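Local coordinates for protein ribonuclease H (Uncultured organism, PDB 3U3G) that probably cleaves the RNA strand of RNA/DNA hybrids, as a ribonuclease H1 found in compost by a metagenomic search, at residues M1-D9 / K66-D77; A19-D27 / E51-D59. All coordinates share one frame; numbering follows the deposited sequence.

Contact 1 of 2, residues M1-D9 / K66-D77; sequences MNKIIIYTD and KLVDMEVEVRMD
The guanidinium of R75 has CG2 of I5 over one face, 3.5 Å from NE, and the carboxylate of E73 at its edge, in plane. Within the strand, R75 NE gives E73 OE2 a hydrogen bond of 2.7 Å, part of a salt bridge that uses the anti side of the carboxylate and fixes the rotation of the guanidinium. The Y7 ring runs beside the arginine in the same direction, its plane 84° from that of the guanidinium; CD of R75 lies obliquely near the ring, and NH1 reaches the phenol oxygen in a weak hydrogen bond. An extended chain from CG to NE lets R75 span both I5 and Y7.

Farther along the same face, K3 and E71 form a salt bridge, NZ to OE2 2.9 Å, with the amine above the carboxylate plane. The opposite face carries I4, I6, V72 and V74, with I6 CD1 3.8 Å from V72 CG1; at its N-terminal end I4 CD1 meets CG of the loop residue M70. M70 leaves its backbone with CG anti to N (chi1 177°) and then bends twice, which brings CE to 3.5 Å from SD of M1.

Between these faces the parallel backbones are laced by alternating bonds from I4 N to E71 O, E73 N to I4 O, I6 N to E73 O and R75 N to I6 O, the last 2.7 Å and nearly straight at 176°. At the C-terminal end of the pair, a water donates to both D9 OD2 and D77 OD2, linking the two carboxylates. N124 also bonds D77 OD1. Strand 3-12, in the middle of the five-stranded mixed sheet characteristic of the RNase H fold, thus pairs in parallel with strand 71-76.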
ATOM      1  N   MET A   1      15.304  13.899   0.936  1.00 22.00           N
ATOM      2  CA  MET A   1      14.524  13.643  -0.304  1.00 16.67           C
ATOM      3  C   MET A   1      13.767  14.905  -0.748  1.00 15.44           C
ATOM      4  O   MET A   1      13.539  15.808   0.065  1.00 17.29           O
ATOM      5  CB  MET A   1      13.571  12.457  -0.090  1.00 19.55           C
ATOM      6  CG  MET A   1      12.293  12.779   0.660  1.00 25.03           C
ATOM      7  SD  MET A   1      12.514  13.062   2.431  1.00 27.25           S
ATOM      8  CE  MET A   1      13.253  11.508   2.920  1.00 29.30           C
ATOM      9  N   ASN A   2      13.298  14.923  -1.999  1.00 15.81           N
ATOM     10  CA  ASN A   2      12.336  15.933  -2.467  1.00 20.06           C
ATOM     11  C   ASN A   2      10.979  15.345  -2.835  1.00 20.01           C
ATOM     12  O   ASN A   2      10.034  16.072  -3.125  1.00 20.53           O
ATOM     13  CB  ASN A   2      12.884  16.696  -3.679  1.00 24.46           C
ATOM     14  CG  ASN A   2      14.258  17.279  -3.429  1.00 37.85           C
ATOM     15  OD1 ASN A   2      15.034  17.473  -4.364  1.00 50.15           O
ATOM     16  ND2 ASN A   2      14.510  17.692  -2.191  1.00 44.53           N
ATOM     17  N   LYS A   3      10.921  14.028  -2.954  1.00 14.42           N
ATOM     18  CA  LYS A   3       9.648  13.351  -3.103  1.00 14.25           C
ATOM     19  C   LYS A   3       9.761  12.001  -2.458  1.00 13.60           C
ATOM     20  O   LYS A   3      10.863  11.454  -2.332  1.00 14.03           O
ATOM     21  CB  LYS A   3       9.288  13.178  -4.580  1.00 17.10           C
ATOM     22  CG  LYS A   3       7.853  12.696  -4.811  1.00 26.43           C
ATOM     23  CD  LYS A   3       7.587  12.371  -6.277  1.00 39.19           C
ATOM     24  CE  LYS A   3       8.142  13.445  -7.198  1.00 46.10           C
ATOM     25  NZ  LYS A   3       7.312  13.592  -8.427  1.00 50.29           N
ATOM     26  N   ILE A   4       8.636  11.525  -1.944  1.00 12.91           N
ATOM     27  CA  ILE A   4       8.542  10.187  -1.394  1.00 11.77           C
ATOM     28  C   ILE A   4       7.634   9.358  -2.293  1.00 12.80           C
ATOM     29  O   ILE A   4       6.497   9.749  -2.566  1.00 14.82           O
ATOM     30  CB  ILE A   4       7.996  10.219   0.046  1.00 11.88           C
ATOM     31  CG1 ILE A   4       9.006  10.899   0.978  1.00 12.21           C
ATOM     32  CG2 ILE A   4       7.700   8.803   0.539  1.00 16.94           C
ATOM     33  CD1 ILE A   4       8.477  11.124   2.414  1.00 17.19           C
ATOM     34  N   ILE A   5       8.194   8.296  -2.862  1.00  9.22           N
ATOM     35  CA  ILE A   5       7.456   7.413  -3.758  1.00 10.26           C
ATOM     36  C   ILE A   5       7.223   6.081  -3.062  1.00  9.97           C
ATOM     37  O   ILE A   5       8.170   5.440  -2.586  1.00  9.77           O
ATOM     38  CB  ILE A   5       8.228   7.171  -5.084  1.00 10.55           C
ATOM     39  CG1 ILE A   5       8.477   8.503  -5.800  1.00 14.47           C
ATOM     40  CG2 ILE A   5       7.436   6.222  -5.994  1.00 10.94           C
ATOM     41  CD1 ILE A   5       9.492   8.405  -6.912  1.00 20.46           C
ATOM     42  N   ILE A   6       5.961   5.680  -2.976  1.00  9.06           N
ATOM     43  CA  ILE A   6       5.561   4.478  -2.259  1.00  8.84           C
ATOM     44  C   ILE A   6       5.000   3.477  -3.262  1.00 10.77           C
ATOM     45  O   ILE A   6       4.272   3.869  -4.177  1.00 12.19           O
ATOM     46  CB  ILE A   6       4.466   4.804  -1.223  1.00 10.35           C
ATOM     47  CG1 ILE A   6       4.965   5.822  -0.192  1.00 11.20           C
ATOM     48  CG2 ILE A   6       4.001   3.534  -0.521  1.00 12.42           C
ATOM     49  CD1 ILE A   6       3.880   6.359   0.727  1.00 14.98           C
ATOM     50  N   TYR A   7       5.431   2.220  -3.176  1.00  9.45           N
ATOM     51  CA  TYR A   7       4.786   1.118  -3.895  1.00  8.20           C
ATOM     52  C   TYR A   7       4.148   0.206  -2.863  1.00  7.93           C
ATOM     53  O   TYR A   7       4.788  -0.145  -1.862  1.00  8.77           O
ATOM     54  CB  TYR A   7       5.814   0.282  -4.667  1.00  9.35           C
ATOM     55  CG  TYR A   7       6.663   1.070  -5.635  1.00 10.27           C
ATOM     56  CD1 TYR A   7       7.648   1.943  -5.173  1.00 10.47           C
ATOM     57  CD2 TYR A   7       6.384   1.051  -6.998  1.00  9.71           C
ATOM     58  CE1 TYR A   7       8.444   2.667  -6.061  1.00 12.69           C
ATOM     59  CE2 TYR A   7       7.163   1.783  -7.890  1.00 12.46           C
ATOM     60  CZ  TYR A   7       8.145   2.623  -7.413  1.00 11.70           C
ATOM     61  OH  TYR A   7       8.885   3.412  -8.291  1.00 13.81           O
ATOM     62  N   THR A   8       2.918  -0.214  -3.104  1.00  8.66           N
ATOM     63  CA  THR A   8       2.303  -1.178  -2.200  1.00  8.73           C
ATOM     64  C   THR A   8       1.763  -2.373  -2.946  1.00  9.03           C
ATOM     65  O   THR A   8       1.396  -2.268  -4.118  1.00 10.92           O
ATOM     66  CB  THR A   8       1.168  -0.574  -1.342  1.00  9.08           C
ATOM     67  OG1 THR A   8       0.051  -0.243  -2.180  1.00 10.08           O
ATOM     68  CG2 THR A   8       1.639   0.684  -0.603  1.00  8.43           C
ATOM     69  N   ASP A   9       1.699  -3.500  -2.255  1.00  8.83           N
ATOM     70  CA  ASP A   9       0.998  -4.675  -2.753  1.00 10.66           C
ATOM     71  C   ASP A   9       0.536  -5.499  -1.554  1.00 10.06           C
ATOM     72  O   ASP A   9       1.117  -5.434  -0.460  1.00  8.85           O
ATOM     73  CB  ASP A   9       1.927  -5.512  -3.652  1.00 10.60           C
ATOM     74  CG  ASP A   9       1.172  -6.477  -4.567  1.00 17.74           C
ATOM     75  OD1 ASP A   9      -0.060  -6.356  -4.725  1.00 14.41           O
ATOM     76  OD2 ASP A   9       1.832  -7.366  -5.150  1.00 31.30           O
ATOM     77  N   LYS A  66      10.384  15.289   8.409  1.00 17.24           N
ATOM     78  CA  LYS A  66      10.709  15.293   6.984  1.00 15.10           C
ATOM     79  C   LYS A  66       9.455  15.191   6.124  1.00 20.91           C
ATOM     80  O   LYS A  66       9.488  15.463   4.924  1.00 22.49           O
ATOM     81  CB  LYS A  66      11.686  14.165   6.639  1.00 20.42           C
ATOM     82  CG  LYS A  66      13.103  14.385   7.128  1.00 24.76           C
ATOM     83  CD  LYS A  66      13.956  15.050   6.063  1.00 43.32           C
ATOM     84  CE  LYS A  66      14.262  16.491   6.427  1.00 43.80           C
ATOM     85  NZ  LYS A  66      15.263  16.588   7.527  1.00 42.77           N
ATOM     86  N   LEU A  67       8.329  14.868   6.752  1.00 19.65           N
ATOM     87  CA  LEU A  67       7.081  14.690   6.024  1.00 21.36           C
ATOM     88  C   LEU A  67       6.410  16.015   5.683  1.00 27.06           C
ATOM     89  O   LEU A  67       5.577  16.087   4.777  1.00 26.10           O
ATOM     90  CB  LEU A  67       6.131  13.785   6.817  1.00 24.46           C
ATOM     91  CG  LEU A  67       4.978  13.125   6.061  1.00 24.92           C
ATOM     92  CD1 LEU A  67       5.496  12.195   4.963  1.00 22.93           C
ATOM     93  CD2 LEU A  67       4.098  12.361   7.044  1.00 21.62           C
ATOM     94  N   VAL A  68       6.794  17.075   6.385  1.00 26.38           N
ATOM     95  CA  VAL A  68       6.091  18.349   6.258  1.00 29.91           C
ATOM     96  C   VAL A  68       6.335  18.984   4.886  1.00 29.35           C
ATOM     97  O   VAL A  68       7.479  19.121   4.448  1.00 25.88           O
ATOM     98  CB  VAL A  68       6.479  19.337   7.378  1.00 29.75           C
ATOM     99  CG1 VAL A  68       5.762  20.660   7.178  1.00 34.69           C
ATOM    100  CG2 VAL A  68       6.150  18.752   8.753  1.00 26.69           C
ATOM    101  N   ASP A  69       5.248  19.209   4.154  1.00 27.11           N
ATOM    102  CA  ASP A  69       5.321  19.866   2.846  1.00 27.98           C
ATOM    103  C   ASP A  69       5.897  18.953   1.764  1.00 27.42           C
ATOM    104  O   ASP A  69       6.360  19.430   0.733  1.00 24.56           O
ATOM    105  CB  ASP A  69       6.156  21.151   2.923  1.00 31.21           C
ATOM    106  CG  ASP A  69       5.401  22.310   3.556  1.00 39.47           C
ATOM    107  OD1 ASP A  69       4.153  22.256   3.619  1.00 47.85           O
ATOM    108  OD2 ASP A  69       6.060  23.287   3.972  1.00 47.39           O
ATOM    109  N   MET A  70       5.993  17.661   2.062  1.00 24.12           N
ATOM    110  CA  MET A  70       6.660  16.719   1.165  1.00 20.63           C
ATOM    111  C   MET A  70       5.663  16.134   0.168  1.00 18.05           C
ATOM    112  O   MET A  70       4.603  15.651   0.555  1.00 19.85           O
ATOM    113  CB  MET A  70       7.305  15.594   1.978  1.00 18.96           C
ATOM    114  CG  MET A  70       7.977  14.515   1.140  1.00 18.94           C
ATOM    115  SD  MET A  70       9.423  15.108   0.232  1.00 18.22           S
ATOM    116  CE  MET A  70      10.475  15.714   1.540  1.00 20.22           C
ATOM    117  N   GLU A  71       6.043  16.114  -1.105  1.00 16.74           N
ATOM    118  CA  GLU A  71       5.262  15.453  -2.149  1.00 17.62           C
ATOM    119  C   GLU A  71       5.336  13.934  -1.976  1.00 16.54           C
ATOM    120  O   GLU A  71       6.423  13.388  -1.805  1.00 13.72           O
ATOM    121  CB  GLU A  71       5.815  15.849  -3.519  1.00 17.70           C
ATOM    122  CG  GLU A  71       5.145  15.193  -4.715  1.00 30.72           C
ATOM    123  CD  GLU A  71       5.674  15.727  -6.045  1.00 43.35           C
ATOM    124  OE1 GLU A  71       6.471  16.692  -6.033  1.00 40.63           O
ATOM    125  OE2 GLU A  71       5.289  15.182  -7.101  1.00 49.12           O
ATOM    126  N   VAL A  72       4.177  13.280  -1.942  1.00 12.01           N
ATOM    127  CA  VAL A  72       4.088  11.829  -1.761  1.00 11.77           C
ATOM    128  C   VAL A  72       3.223  11.219  -2.869  1.00  9.67           C
ATOM    129  O   VAL A  72       2.109  11.685  -3.133  1.00 12.12           O
ATOM    130  CB  VAL A  72       3.473  11.475  -0.385  1.00 11.68           C
ATOM    131  CG1 VAL A  72       3.457   9.976  -0.191  1.00 14.79           C
ATOM    132  CG2 VAL A  72       4.252  12.145   0.737  1.00 13.60           C
ATOM    133  N   GLU A  73       3.687  10.117  -3.432  1.00 10.31           N
ATOM    134  CA  GLU A  73       2.968   9.427  -4.493  1.00 11.91           C
ATOM    135  C   GLU A  73       2.928   7.944  -4.143  1.00 13.74           C
ATOM    136  O   GLU A  73       3.954   7.374  -3.750  1.00 13.51           O
ATOM    137  CB  GLU A  73       3.709   9.652  -5.814  1.00 14.54           C
ATOM    138  CG  GLU A  73       3.189   8.896  -7.018  1.00 15.21           C
ATOM    139  CD  GLU A  73       3.856   9.365  -8.292  1.00 20.11           C
ATOM    140  OE1 GLU A  73       3.777  10.572  -8.594  1.00 24.55           O
ATOM    141  OE2 GLU A  73       4.340   8.516  -9.053  1.00 16.13           O
ATOM    142  N   VAL A  74       1.760   7.325  -4.310  1.00 10.34           N
ATOM    143  CA  VAL A  74       1.596   5.884  -4.104  1.00  9.13           C
ATOM    144  C   VAL A  74       1.310   5.215  -5.438  1.00 10.38           C
ATOM    145  O   VAL A  74       0.404   5.643  -6.165  1.00 11.66           O
ATOM    146  CB  VAL A  74       0.428   5.583  -3.142  1.00 10.83           C
ATOM    147  CG1 VAL A  74       0.147   4.077  -3.121  1.00 12.63           C
ATOM    148  CG2 VAL A  74       0.738   6.084  -1.753  1.00 14.25           C
ATOM    149  N   ARG A  75       2.176   4.280  -5.810  1.00  8.26           N
ATOM    150  CA  ARG A  75       2.072   3.516  -7.048  1.00  9.32           C
ATOM    151  C   ARG A  75       1.554   2.113  -6.778  1.00  9.44           C
ATOM    152  O   ARG A  75       2.030   1.426  -5.872  1.00 11.27           O
ATOM    153  CB  ARG A  75       3.436   3.443  -7.734  1.00  8.35           C
ATOM    154  CG  ARG A  75       3.929   4.823  -8.138  1.00  9.33           C
ATOM    155  CD  ARG A  75       5.334   4.821  -8.712  1.00 12.68           C
ATOM    156  NE  ARG A  75       5.718   6.182  -9.098  1.00 11.64           N
ATOM    157  CZ  ARG A  75       6.876   6.501  -9.666  1.00 15.71           C
ATOM    158  NH1 ARG A  75       7.773   5.559  -9.914  1.00 20.12           N
ATOM    159  NH2 ARG A  75       7.163   7.780  -9.898  1.00 14.04           N
ATOM    160  N   MET A  76       0.521   1.720  -7.513  1.00  9.56           N
ATOM    161  CA  MET A  76      -0.098   0.414  -7.338  1.00 11.22           C
ATOM    162  C   MET A  76      -0.317  -0.194  -8.703  1.00 11.12           C
ATOM    163  O   MET A  76      -0.672   0.512  -9.646  1.00 11.73           O
ATOM    164  CB  MET A  76      -1.462   0.582  -6.676  1.00 10.16           C
ATOM    165  CG  MET A  76      -1.417   1.285  -5.336  1.00 12.64           C
ATOM    166  SD  MET A  76      -3.054   1.513  -4.630  1.00 16.00           S
ATOM    167  CE  MET A  76      -3.130   0.161  -3.462  1.00 28.39           C
ATOM    168  N   ASP A  77      -0.239  -1.518  -8.786  1.00 12.89           N
ATOM    169  CA  ASP A  77      -0.505  -2.178 -10.052  1.00 13.64           C
ATOM    170  C   ASP A  77      -1.947  -2.647 -10.230  1.00 15.92           C
ATOM    171  O   ASP A  77      -2.304  -3.143 -11.302  1.00 24.84           O
ATOM    172  CB  ASP A  77       0.520  -3.290 -10.350  1.00 12.78           C
ATOM    173  CG  ASP A  77       0.394  -4.493  -9.420  1.00 22.82           C
ATOM    174  OD1 ASP A  77       0.320  -4.275  -8.199  1.00 22.25           O
ATOM    175  OD2 ASP A  77       0.778  -5.606  -9.857  1.00 22.98           O
TER
HETATM  176  O   HOH W   1       8.368  17.673  -1.958  1.00 21.18           O
HETATM  177  O   HOH W   2      -0.689  -2.738  -5.881  1.00 17.11           O
HETATM  178  O   HOH W   3       2.209  -7.128  -7.982  1.00 33.29           O

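Contact 2 of 2, residues A19-D27 / E51-D59; sequences AGIGVVITD and EALIRALED
I21, V23 and A52 have the most surface buried where residues 19-27 of a strand meet residues 51-59 of a helix, an example of the alpha/beta packing of the RNase H fold. The short axes come within 7.7 Å and run at 42° to each other, a close approach, consistent with the small side chains of A52 and A56 facing I21 and V23.

I21 sits over the first turn of the segment. Its CB lies 3.7 Å from CB of A52, and CG2 is 3.6 Å from A52 N, so the branch rests against the helix backbone. The other branch leaves with CG1 between the backbone N and the carbonyl carbon (chi1 60°), carrying CD1 across the R55 chain at about a right angle, 3.5 Å from its CB. V23 straddles the next turn with both methyls: CG2 lies 3.7 Å from A52 O, while CG1 meets A56 CB at 3.8 Å. A52 thus serves both strand residues, its methyl against I21 and its carbonyl oxygen against V23 CG2. Farther along, I25 makes a looser contact through CD1 with CB of D59.

D59 uses both its carboxylate oxygens: S36 of strand 32-41 bonds OD2, while OD1 accepts a 2.9 Å hydrogen bond from R55 NE in a salt bridge, approached from the syn side but tilted 33° out of the carboxylate plane, while OD1 itself lies in the guanidinium plane.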
ATOM      1  N   ALA A  19      -1.961 -14.391   4.338  1.00 12.72           N
ATOM      2  CA  ALA A  19      -1.851 -13.155   3.566  1.00 10.82           C
ATOM      3  C   ALA A  19      -0.670 -12.307   4.008  1.00  9.73           C
ATOM      4  O   ALA A  19      -0.205 -12.404   5.148  1.00 10.00           O
ATOM      5  CB  ALA A  19      -3.143 -12.359   3.636  1.00  9.72           C
ATOM      6  N   GLY A  20      -0.229 -11.439   3.109  1.00  9.34           N
ATOM      7  CA  GLY A  20       0.950 -10.630   3.341  1.00 10.14           C
ATOM      8  C   GLY A  20       0.798  -9.262   2.725  1.00  8.99           C
ATOM      9  O   GLY A  20       0.009  -9.064   1.799  1.00  9.20           O
ATOM     10  N   ILE A  21       1.632  -8.333   3.189  1.00  9.05           N
ATOM     11  CA  ILE A  21       1.694  -6.991   2.606  1.00  8.36           C
ATOM     12  C   ILE A  21       3.135  -6.630   2.296  1.00  6.92           C
ATOM     13  O   ILE A  21       4.067  -7.152   2.930  1.00  9.17           O
ATOM     14  CB  ILE A  21       1.054  -5.932   3.525  1.00  8.04           C
ATOM     15  CG1 ILE A  21       1.778  -5.870   4.877  1.00  9.29           C
ATOM     16  CG2 ILE A  21      -0.448  -6.221   3.677  1.00 10.90           C
ATOM     17  CD1 ILE A  21       1.257  -4.809   5.789  1.00 14.22           C
ATOM     18  N   GLY A  22       3.308  -5.751   1.313  1.00  7.99           N
ATOM     19  CA  GLY A  22       4.627  -5.256   0.918  1.00  7.12           C
ATOM     20  C   GLY A  22       4.550  -3.777   0.617  1.00  6.82           C
ATOM     21  O   GLY A  22       3.598  -3.309  -0.004  1.00  8.55           O
ATOM     22  N   VAL A  23       5.493  -3.023   1.165  1.00  7.48           N
ATOM     23  CA  VAL A  23       5.610  -1.595   0.920  1.00  6.39           C
ATOM     24  C   VAL A  23       7.069  -1.298   0.585  1.00  7.16           C
ATOM     25  O   VAL A  23       7.984  -1.722   1.309  1.00  7.32           O
ATOM     26  CB  VAL A  23       5.223  -0.778   2.173  1.00  6.23           C
ATOM     27  CG1 VAL A  23       5.343   0.715   1.892  1.00  8.77           C
ATOM     28  CG2 VAL A  23       3.804  -1.154   2.679  1.00  7.39           C
ATOM     29  N   VAL A  24       7.294  -0.583  -0.512  1.00  7.38           N
ATOM     30  CA  VAL A  24       8.617  -0.070  -0.847  1.00  8.12           C
ATOM     31  C   VAL A  24       8.515   1.445  -0.892  1.00  6.63           C
ATOM     32  O   VAL A  24       7.586   2.004  -1.503  1.00  8.07           O
ATOM     33  CB  VAL A  24       9.086  -0.570  -2.239  1.00  9.86           C
ATOM     34  CG1 VAL A  24      10.452   0.006  -2.583  1.00 11.00           C
ATOM     35  CG2 VAL A  24       9.085  -2.095  -2.296  1.00 11.02           C
ATOM     36  N   ILE A  25       9.444   2.123  -0.241  1.00  6.59           N
ATOM     37  CA  ILE A  25       9.476   3.577  -0.255  1.00  7.00           C
ATOM     38  C   ILE A  25      10.814   4.051  -0.769  1.00  7.42           C
ATOM     39  O   ILE A  25      11.864   3.569  -0.314  1.00  8.69           O
ATOM     40  CB  ILE A  25       9.237   4.177   1.145  1.00  7.39           C
ATOM     41  CG1 ILE A  25       8.025   3.499   1.801  1.00  9.06           C
ATOM     42  CG2 ILE A  25       9.079   5.701   1.057  1.00  8.93           C
ATOM     43  CD1 ILE A  25       7.597   4.127   3.124  1.00 10.40           C
ATOM     44  N   THR A  26      10.780   4.899  -1.793  1.00  8.46           N
ATOM     45  CA  THR A  26      12.005   5.463  -2.370  1.00  8.68           C
ATOM     46  C   THR A  26      11.973   6.979  -2.345  1.00  7.55           C
ATOM     47  O   THR A  26      10.911   7.600  -2.232  1.00  7.64           O
ATOM     48  CB  THR A  26      12.276   4.980  -3.825  1.00  8.84           C
ATOM     49  OG1 THR A  26      11.477   5.737  -4.750  1.00 11.85           O
ATOM     50  CG2 THR A  26      11.988   3.484  -3.979  1.00  9.34           C
ATOM     51  N   ASP A  27      13.121   7.588  -2.621  1.00  7.04           N
ATOM     52  CA  ASP A  27      13.139   9.004  -2.936  1.00  8.93           C
ATOM     53  C   ASP A  27      13.000   9.218  -4.440  1.00  8.45           C
ATOM     54  O   ASP A  27      12.746   8.275  -5.209  1.00  8.53           O
ATOM     55  CB  ASP A  27      14.391   9.687  -2.359  1.00  8.80           C
ATOM     56  CG  ASP A  27      15.689   9.239  -3.029  1.00  9.26           C
ATOM     57  OD1 ASP A  27      15.675   8.588  -4.089  1.00  8.23           O
ATOM     58  OD2 ASP A  27      16.747   9.623  -2.501  1.00 12.35           O
ATOM     59  N   GLU A  51      -4.874  -3.335   3.353  1.00  9.47           N
ATOM     60  CA  GLU A  51      -4.021  -3.335   4.540  1.00  8.26           C
ATOM     61  C   GLU A  51      -2.613  -2.846   4.205  1.00  9.00           C
ATOM     62  O   GLU A  51      -1.957  -2.229   5.038  1.00  7.94           O
ATOM     63  CB  GLU A  51      -3.961  -4.725   5.182  1.00  9.14           C
ATOM     64  CG  GLU A  51      -5.233  -5.216   5.859  1.00 11.87           C
ATOM     65  CD  GLU A  51      -5.491  -4.577   7.220  1.00 18.55           C
ATOM     66  OE1 GLU A  51      -4.902  -3.508   7.543  1.00 13.47           O
ATOM     67  OE2 GLU A  51      -6.357  -5.124   7.944  1.00 20.28           O
ATOM     68  N   ALA A  52      -2.120  -3.141   3.006  1.00  8.47           N
ATOM     69  CA  ALA A  52      -0.798  -2.673   2.631  1.00  6.67           C
ATOM     70  C   ALA A  52      -0.760  -1.155   2.523  1.00  5.88           C
ATOM     71  O   ALA A  52       0.205  -0.518   2.959  1.00  7.68           O
ATOM     72  CB  ALA A  52      -0.358  -3.314   1.319  1.00  8.22           C
ATOM     73  N   LEU A  53      -1.838  -0.556   2.006  1.00  7.07           N
ATOM     74  CA  LEU A  53      -1.949   0.903   2.012  1.00  9.28           C
ATOM     75  C   LEU A  53      -1.983   1.470   3.442  1.00  5.83           C
ATOM     76  O   LEU A  53      -1.344   2.490   3.718  1.00  6.98           O
ATOM     77  CB  LEU A  53      -3.192   1.365   1.240  1.00 10.42           C
ATOM     78  CG  LEU A  53      -3.200   1.171  -0.270  1.00 14.86           C
ATOM     79  CD1 LEU A  53      -4.625   1.303  -0.797  1.00 21.24           C
ATOM     80  CD2 LEU A  53      -2.294   2.214  -0.902  1.00 16.80           C
ATOM     81  N   ILE A  54      -2.789   0.859   4.311  1.00  7.07           N
ATOM     82  CA  ILE A  54      -2.842   1.298   5.703  1.00  7.09           C
ATOM     83  C   ILE A  54      -1.448   1.243   6.357  1.00  6.60           C
ATOM     84  O   ILE A  54      -1.028   2.186   7.017  1.00  6.67           O
ATOM     85  CB  ILE A  54      -3.876   0.480   6.481  1.00  6.75           C
ATOM     86  CG1 ILE A  54      -5.274   0.805   5.942  1.00  8.71           C
ATOM     87  CG2 ILE A  54      -3.783   0.773   7.971  1.00  8.55           C
ATOM     88  CD1 ILE A  54      -6.353  -0.112   6.457  1.00  9.27           C
ATOM     89  N   ARG A  55      -0.705   0.182   6.075  1.00  6.26           N
ATOM     90  CA  ARG A  55       0.650   0.043   6.583  1.00  7.18           C
ATOM     91  C   ARG A  55       1.596   1.078   5.992  1.00  7.64           C
ATOM     92  O   ARG A  55       2.366   1.691   6.726  1.00  6.88           O
ATOM     93  CB  ARG A  55       1.182  -1.366   6.339  1.00  7.11           C
ATOM     94  CG  ARG A  55       2.679  -1.542   6.596  1.00  7.33           C
ATOM     95  CD  ARG A  55       3.101  -1.292   8.059  1.00  8.30           C
ATOM     96  NE  ARG A  55       4.536  -1.568   8.265  1.00  7.69           N
ATOM     97  CZ  ARG A  55       5.023  -2.769   8.549  1.00  7.75           C
ATOM     98  NH1 ARG A  55       6.338  -2.956   8.596  1.00 10.02           N
ATOM     99  NH2 ARG A  55       4.198  -3.778   8.801  1.00  7.61           N
ATOM    100  N   ALA A  56       1.469   1.364   4.695  1.00  6.25           N
ATOM    101  CA  ALA A  56       2.283   2.442   4.120  1.00  7.25           C
ATOM    102  C   ALA A  56       2.022   3.793   4.775  1.00  6.75           C
ATOM    103  O   ALA A  56       2.956   4.548   5.057  1.00  7.38           O
ATOM    104  CB  ALA A  56       2.089   2.530   2.608  1.00  7.87           C
ATOM    105  N   LEU A  57       0.747   4.090   5.040  1.00  6.43           N
ATOM    106  CA  LEU A  57       0.393   5.329   5.735  1.00  7.39           C
ATOM    107  C   LEU A  57       0.929   5.399   7.169  1.00  6.62           C
ATOM    108  O   LEU A  57       1.321   6.481   7.626  1.00  7.71           O
ATOM    109  CB  LEU A  57      -1.123   5.538   5.711  1.00  8.14           C
ATOM    110  CG  LEU A  57      -1.645   5.790   4.295  1.00  7.49           C
ATOM    111  CD1 LEU A  57      -3.165   5.666   4.309  1.00 10.42           C
ATOM    112  CD2 LEU A  57      -1.254   7.192   3.800  1.00 13.85           C
ATOM    113  N   GLU A  58       1.029   4.248   7.831  1.00  5.33           N
ATOM    114  CA  GLU A  58       1.669   4.157   9.136  1.00  6.90           C
ATOM    115  C   GLU A  58       3.176   4.381   9.033  1.00  6.84           C
ATOM    116  O   GLU A  58       3.761   5.148   9.811  1.00  6.99           O
ATOM    117  CB  GLU A  58       1.348   2.796   9.757  1.00  8.83           C
ATOM    118  CG  GLU A  58       2.178   2.393  10.962  1.00 12.29           C
ATOM    119  CD  GLU A  58       1.591   2.862  12.273  1.00 12.32           C
ATOM    120  OE1 GLU A  58       0.758   3.805  12.243  1.00 14.65           O
ATOM    121  OE2 GLU A  58       2.136   2.445  13.331  1.00 11.80           O
ATOM    122  N   ASP A  59       3.804   3.714   8.069  1.00  7.03           N
ATOM    123  CA  ASP A  59       5.243   3.869   7.848  1.00  6.95           C
ATOM    124  C   ASP A  59       5.569   5.341   7.669  1.00  9.72           C
ATOM    125  O   ASP A  59       6.577   5.829   8.173  1.00  9.01           O
ATOM    126  CB  ASP A  59       5.654   3.120   6.579  1.00  7.88           C
ATOM    127  CG  ASP A  59       5.591   1.603   6.736  1.00  8.59           C
ATOM    128  OD1 ASP A  59       5.749   1.088   7.863  1.00  8.81           O
ATOM    129  OD2 ASP A  59       5.603   0.929   5.689  1.00  8.46           O
TER

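How the contacts relate
The two contacts have centres 11 Å apart and show how one sheet can be built from neighbours both near and far in sequence. Contact 2 is nested within the loop closed by contact 1: strand 3-12 is followed by strand 17-26, and helix 45-60 precedes strand 71-76. Strands 3-12 and 17-26 are antiparallel neighbours, joined by probable backbone hydrogen bonds, Y7 N to V24 O at 2.7 Å and T26 N to I5 O at 2.8 Å. The helix of contact 2 also packs on contact 1, with L53 against M76 and the A52 methyl against the carbonyl oxygen of D9, so a single helix spans three adjoining strands and ties both contacts into one compact domain.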